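Local structure of similar to phosphinothricin acetyltransferase (Bacillus subtilis, 1VHS) at residues S22-A25 and V29-D32; I68-F73 and L113-L118; E105-A110 and L160-S165. The protein probably transfers an acetyl group from acetyl-CoA to phosphinothricin, inactivating this herbicidal antibiotic, as other members of the PAT/BAR acetyltransferases do. All coordinates share one frame; numbering follows the deposited sequence. Where two conformers were deposited one is given.

Contact 1. Residues S22-A25 and V29-D32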
# COMPACT_ATOMS: atom_id res chain seq x y z
N SER A 22 -2.22 -12.83 -3.85
CA SER A 22 -1.59 -13.74 -2.90
C SER A 22 -1.91 -13.35 -1.46
O SER A 22 -1.80 -14.18 -0.56
CB SER A 22 -0.07 -13.77 -3.11
OG SER A 22 0.50 -12.52 -2.77
N THR A 23 -2.33 -12.11 -1.26
CA THR A 23 -2.66 -11.62 0.08
C THR A 23 -4.14 -11.76 0.45
O THR A 23 -4.51 -11.64 1.62
CB THR A 23 -2.29 -10.13 0.25
OG1 THR A 23 -3.22 -9.32 -0.49
CG2 THR A 23 -0.88 -9.86 -0.26
N ILE A 24 -4.99 -12.01 -0.54
CA ILE A 24 -6.42 -12.13 -0.29
C ILE A 24 -6.82 -13.22 0.71
O ILE A 24 -7.66 -12.99 1.58
CB ILE A 24 -7.19 -12.35 -1.61
CG1 ILE A 24 -7.02 -11.12 -2.51
CG2 ILE A 24 -8.67 -12.60 -1.32
CD1 ILE A 24 -7.76 -11.21 -3.84
N ALA A 25 -6.21 -14.39 0.58
CA ALA A 25 -6.51 -15.52 1.46
C ALA A 25 -6.41 -15.19 2.95
O ALA A 25 -7.31 -15.51 3.73
CB ALA A 25 -5.59 -16.69 1.13
N VAL A 29 -4.93 -7.69 4.65
CA VAL A 29 -4.60 -6.40 4.05
C VAL A 29 -5.53 -5.88 2.96
O VAL A 29 -5.62 -4.67 2.76
CB VAL A 29 -3.17 -6.43 3.47
N THR A 30 -6.21 -6.78 2.26
CA THR A 30 -7.10 -6.36 1.18
C THR A 30 -8.60 -6.47 1.47
O THR A 30 -9.03 -7.24 2.33
CB THR A 30 -6.81 -7.15 -0.11
OG1 THR A 30 -7.77 -6.81 -1.12
CG2 THR A 30 -6.86 -8.65 0.15
N ALA A 31 -9.38 -5.69 0.73
CA ALA A 31 -10.83 -5.66 0.87
C ALA A 31 -11.53 -6.61 -0.09
O ALA A 31 -12.74 -6.52 -0.29
CB ALA A 31 -11.33 -4.25 0.66
N ASP A 32 -10.77 -7.51 -0.70
CA ASP A 32 -11.33 -8.49 -1.63
C ASP A 32 -11.27 -9.88 -1.01
O ASP A 32 -10.29 -10.23 -0.35
CB ASP A 32 -10.56 -8.48 -2.95
CG ASP A 32 -10.98 -7.35 -3.87
OD1 ASP A 32 -12.14 -7.37 -4.35
OD2 ASP A 32 -10.16 -6.45 -4.12
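The side chains of I24 and T30 meet obliquely where the chain, having left helix 13-24, turns back over its last residues. T30 presents its methyl rather than its hydroxyl: CG2 lies 3.5 Å from I24 CA and 3.6 Å from I24 CG1, so it covers the root of the isoleucine. The torsion decides which branch does this, for with OG1 trans to the backbone N (chi1 175°) the methyl is left between N and the carbonyl carbon, facing the helix. The same methyl is 3.8 Å from T23 OG1. I24 spreads its two branches along the other segment: CG2 lies against the backbone, 3.0 Å from D32 O, while CD1 reaches D32 CB at 4.0 Å. The hydroxyl of T30 looks back to its own segment and accepts from D32 N at 3.1 Å, which makes an ST turn. Y20, one turn back in the helix, hydrogen-bonds through its OH to both T30 OG1 and D32 OD2, and through its carbonyl O to T23 OG1. The chemistry is thus divided: carbon packing joins the two segments directly, with no hydrogen bond between them, whereas the polar side chains of T23, T30 and D32 each find a partner in Y20.

Contact 2. Residues I68-F73 and L113-L118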
# COMPACT_ATOMS: atom_id res chain seq x y z
N ILE A 68 4.71 -0.53 -4.02
CA ILE A 68 4.30 0.61 -3.20
C ILE A 68 3.50 1.54 -4.10
O ILE A 68 3.98 1.97 -5.15
CB ILE A 68 5.51 1.40 -2.68
CG1 ILE A 68 6.48 0.48 -1.94
CG2 ILE A 68 5.04 2.51 -1.73
CD1 ILE A 68 7.76 1.20 -1.53
N SER A 69 2.29 1.86 -3.68
CA SER A 69 1.42 2.73 -4.46
C SER A 69 1.08 4.00 -3.70
O SER A 69 0.72 3.93 -2.53
CB SER A 69 0.13 1.98 -4.81
OG SER A 69 -0.86 2.85 -5.33
N PHE A 70 1.22 5.15 -4.36
CA PHE A 70 0.83 6.42 -3.75
C PHE A 70 -0.46 6.78 -4.47
O PHE A 70 -0.53 6.74 -5.69
CB PHE A 70 1.88 7.51 -3.97
CG PHE A 70 3.12 7.33 -3.16
CD1 PHE A 70 4.21 6.63 -3.67
CD2 PHE A 70 3.20 7.82 -1.87
CE1 PHE A 70 5.36 6.42 -2.90
CE2 PHE A 70 4.34 7.63 -1.08
CZ PHE A 70 5.42 6.92 -1.60
N GLU A 71 -1.49 7.11 -3.71
CA GLU A 71 -2.77 7.45 -4.31
C GLU A 71 -3.34 8.72 -3.73
O GLU A 71 -3.04 9.09 -2.60
CB GLU A 71 -3.75 6.29 -4.13
CG GLU A 71 -3.34 5.04 -4.91
CD GLU A 71 -4.09 3.80 -4.48
OE1 GLU A 71 -5.33 3.86 -4.37
OE2 GLU A 71 -3.43 2.76 -4.26
N THR A 72 -4.16 9.41 -4.53
CA THR A 72 -4.78 10.65 -4.08
C THR A 72 -5.79 10.34 -3.00
O THR A 72 -6.37 9.25 -2.97
CB THR A 72 -5.52 11.35 -5.23
OG1 THR A 72 -6.57 10.50 -5.72
CG2 THR A 72 -4.57 11.66 -6.37
N PHE A 73 -6.01 11.29 -2.10
CA PHE A 73 -6.99 11.10 -1.04
C PHE A 73 -8.35 11.49 -1.59
O PHE A 73 -9.31 10.73 -1.51
CB PHE A 73 -6.66 11.98 0.17
CG PHE A 73 -7.73 11.97 1.23
CD1 PHE A 73 -8.02 10.82 1.94
CD2 PHE A 73 -8.47 13.13 1.49
CE1 PHE A 73 -9.03 10.80 2.90
CE2 PHE A 73 -9.48 13.12 2.44
CZ PHE A 73 -9.77 11.96 3.14
N LEU A 113 7.65 13.98 -3.57
CA LEU A 113 6.44 13.92 -4.38
C LEU A 113 5.53 15.09 -4.02
O LEU A 113 4.45 15.26 -4.60
CB LEU A 113 5.70 12.60 -4.15
CG LEU A 113 6.47 11.32 -4.52
CD1 LEU A 113 5.64 10.10 -4.17
CD2 LEU A 113 6.80 11.34 -6.01
N GLY A 114 5.97 15.91 -3.07
CA GLY A 114 5.17 17.04 -2.64
C GLY A 114 4.09 16.66 -1.64
O GLY A 114 3.16 17.42 -1.39
N ILE A 115 4.22 15.47 -1.05
CA ILE A 115 3.25 15.00 -0.08
C ILE A 115 3.57 15.51 1.32
O ILE A 115 4.68 15.33 1.82
CB ILE A 115 3.23 13.46 -0.04
CG1 ILE A 115 2.81 12.92 -1.40
CG2 ILE A 115 2.28 12.98 1.06
CD1 ILE A 115 3.07 11.43 -1.57
N ARG A 116 2.59 16.16 1.95
CA ARG A 116 2.75 16.69 3.30
C ARG A 116 2.14 15.75 4.34
O ARG A 116 2.71 15.56 5.42
CB ARG A 116 2.08 18.07 3.41
CG ARG A 116 2.06 18.62 4.83
CD ARG A 116 1.69 20.10 4.85
NE ARG A 116 0.40 20.36 4.21
CZ ARG A 116 -0.09 21.57 3.99
NH1 ARG A 116 -1.26 21.73 3.40
NH2 ARG A 116 0.61 22.64 4.37
N SER A 117 0.99 15.17 4.02
CA SER A 117 0.32 14.25 4.93
C SER A 117 0.15 12.91 4.23
O SER A 117 -0.44 12.84 3.15
CB SER A 117 -1.06 14.79 5.34
OG SER A 117 -0.93 16.08 5.95
N LEU A 118 0.67 11.86 4.84
CA LEU A 118 0.58 10.53 4.25
C LEU A 118 -0.26 9.64 5.16
O LEU A 118 -0.02 9.58 6.35
CB LEU A 118 1.99 9.96 4.09
CG LEU A 118 2.18 8.70 3.25
CD1 LEU A 118 1.66 8.95 1.84
CD2 LEU A 118 3.66 8.32 3.23
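F70 swings its ring toward the 113-118 segment with CG trans to its carbonyl carbon (chi1 -73°), and L113 meets it with a nearly extended end, chi2 177°, that carries CD1 out over the ring. The two side chains cross at about a right angle. L113 CD1 stands 3.7 Å from the F70 ring centroid and only 8° off the normal, a CH-pi contact centred on one face. The spacing to the ring carbons is accordingly even, from 3.8 Å between L113 CD1 and F70 CD1 to 4.2 Å between L113 CD1 and F70 CE2. I115 arrives obliquely, its CD1 being 3.6 Å from F70 CD2. L118 completes the set at the ring edge, near the ring plane, with CD1 4.2 Å from F70 CD2. One aromatic side chain therefore collects three aliphatic methyl groups, each from a different direction, and does so without any hydrogen bond between the segments. This is core packing between the central sheet of the GNAT fold and helix 98-109. F70 of strand 64-72 meets the loop leading into strand 117-123 and that strand's L118; strand 82-89 lies between the two strands in the sheet, and its A83 and V85 touch I115 and L118. Helix 98-109 packs on F70 through A106 and I109, while Y55 of strand 54-58 touches both F70 and L113.

Contact 3. Residues E105-A110 and L160-S165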
# COMPACT_ATOMS: atom_id res chain seq x y z
N GLU A 105 11.58 3.31 2.33
CA GLU A 105 11.73 3.87 0.99
C GLU A 105 10.54 4.76 0.64
O GLU A 105 10.71 5.82 0.04
CB GLU A 105 11.86 2.75 -0.04
CG GLU A 105 13.19 2.02 0.03
CD GLU A 105 14.36 2.97 0.28
OE1 GLU A 105 14.61 3.85 -0.56
OE2 GLU A 105 15.03 2.83 1.33
N ALA A 106 9.34 4.33 1.00
CA ALA A 106 8.15 5.12 0.72
C ALA A 106 8.30 6.49 1.38
O ALA A 106 8.00 7.53 0.78
CB ALA A 106 6.89 4.41 1.24
N LEU A 107 8.79 6.49 2.62
CA LEU A 107 8.97 7.72 3.38
C LEU A 107 10.08 8.62 2.85
O LEU A 107 10.03 9.84 3.00
CB LEU A 107 9.20 7.40 4.86
CG LEU A 107 7.97 6.89 5.61
CD1 LEU A 107 8.37 6.34 6.98
CD2 LEU A 107 6.96 8.02 5.76
N ARG A 108 11.09 8.03 2.23
CA ARG A 108 12.18 8.81 1.65
C ARG A 108 11.63 9.50 0.40
O ARG A 108 11.91 10.67 0.14
CB ARG A 108 13.34 7.89 1.25
CG ARG A 108 14.43 8.59 0.44
CD ARG A 108 15.56 7.63 0.04
NE ARG A 108 15.13 6.60 -0.90
CZ ARG A 108 14.88 6.81 -2.19
NH1 ARG A 108 14.50 5.80 -2.97
NH2 ARG A 108 15.01 8.02 -2.71
N ILE A 109 10.83 8.76 -0.35
CA ILE A 109 10.25 9.25 -1.59
C ILE A 109 9.14 10.29 -1.43
O ILE A 109 9.14 11.31 -2.11
CB ILE A 109 9.71 8.06 -2.42
CG1 ILE A 109 10.88 7.24 -2.96
CG2 ILE A 109 8.80 8.56 -3.53
CD1 ILE A 109 10.45 5.99 -3.72
N ALA A 110 8.21 10.04 -0.51
CA ALA A 110 7.07 10.93 -0.29
C ALA A 110 7.31 12.44 -0.32
O ALA A 110 6.61 13.16 -1.02
CB ALA A 110 6.35 10.53 1.01
N LEU A 160 -4.08 5.36 9.74
CA LEU A 160 -2.89 5.89 10.41
C LEU A 160 -2.37 7.02 9.55
O LEU A 160 -2.40 6.95 8.31
CB LEU A 160 -1.83 4.80 10.56
CG LEU A 160 -1.92 3.90 11.79
CD1 LEU A 160 -3.28 3.24 11.87
CD2 LEU A 160 -0.81 2.86 11.72
N GLY A 161 -1.88 8.07 10.19
CA GLY A 161 -1.38 9.18 9.41
C GLY A 161 -0.10 9.76 9.96
O GLY A 161 0.24 9.57 11.12
N ARG A 162 0.61 10.46 9.09
CA ARG A 162 1.84 11.11 9.49
C ARG A 162 2.06 12.35 8.66
O ARG A 162 1.92 12.32 7.44
CB ARG A 162 3.04 10.19 9.31
CG ARG A 162 4.34 10.98 9.51
CD ARG A 162 5.57 10.14 9.48
NE ARG A 162 6.74 11.01 9.41
CZ ARG A 162 7.95 10.57 9.09
NH1 ARG A 162 8.97 11.42 9.03
NH2 ARG A 162 8.14 9.28 8.84
N GLU A 163 2.38 13.46 9.33
CA GLU A 163 2.66 14.69 8.61
C GLU A 163 4.17 14.71 8.42
O GLU A 163 4.93 14.67 9.38
CB GLU A 163 2.21 15.91 9.40
CG GLU A 163 2.29 17.19 8.58
CD GLU A 163 1.55 18.34 9.22
OE1 GLU A 163 0.40 18.13 9.66
OE2 GLU A 163 2.12 19.45 9.28
N LEU A 164 4.58 14.74 7.16
CA LEU A 164 5.99 14.72 6.79
C LEU A 164 6.62 16.11 6.83
O LEU A 164 7.69 16.30 7.41
CB LEU A 164 6.15 14.14 5.38
CG LEU A 164 5.69 12.71 5.12
CD1 LEU A 164 4.25 12.51 5.52
CD2 LEU A 164 5.86 12.42 3.64
N SER A 165 5.94 17.06 6.20
CA SER A 165 6.44 18.43 6.12
C SER A 165 6.72 19.08 7.47
O SER A 165 5.91 19.03 8.39
CB SER A 165 5.46 19.29 5.32
OG SER A 165 5.38 18.83 3.98
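L107 and A110 face R162 and L164 where helix 98-109 packs beside strand 153-163 and the residues after it, an example of a helix packing against the mixed sheet of the GNAT acetyltransferase fold.

The apolar part is small and close. A110 CB meets L164 CD2 at 3.3 Å, tighter than usual for two carbons, and this is where A110 comes down on L164, just past strand 153-163. L164 also leans on L118 of strand 117-123, which A110 touches as well, so the leucine joins an apolar patch shared with the sheet. A110 reaches F70 of strand 64-72 too, which carries the patch further across the sheet.

The backbone bonds hold each side in place separately, for none crosses between the segments. In the helical segment A110 N bonds to A106 O at 2.8 Å. In the strand, L160 pairs with A120 of strand 117-123 and G161 with A139 of strand 139-150, so this strand has a sheet partner on both flanks.

The mixed part pairs a leucine with a guanidinium group. R162 leaves the strand with CG trans to the backbone N (chi1 171°) and runs extended as far as NE, which takes its NH2 across to the helix. NH2 has a polar partner there, a weak hydrogen bond to the carbonyl O of H136, a residue that L107 touches too. Against the leucine the two methyls take different places: L107 CD1 comes up at the edge of the guanidinium, near its plane, whereas CD2 lies to one side of that plane. Both are equally near the same nitrogen, R162 NH2 being 3.5 Å from L107 CD1 and 3.5 Å from L107 CD2.

How the contacts relate
Contacts 2 and 3 touch, their centres 8 Å apart and their segments alternating along the chain, and they share the region where strands 117-123 and 153-163 lie side by side. A probable hydrogen bond from L118 N to R162 O (2.9 Å) joins these strands, and another, from L164 N to R116 O (2.7 Å), links flanking loop residues. Helix 98-109 supplies one side of contact 3 and, through A106 and I109, also packs on F70 of contact 2. Contact 1 stands across the chain's centre, about 22 Å from contact 2 and 24 Å from contact 3, centre to centre. It lies closest to the predicted acetyl-CoA site: the T23 side chain is about 4 Å from that of Y88, whereas those of F70 and L107 each remain about 8 Å from that of I87.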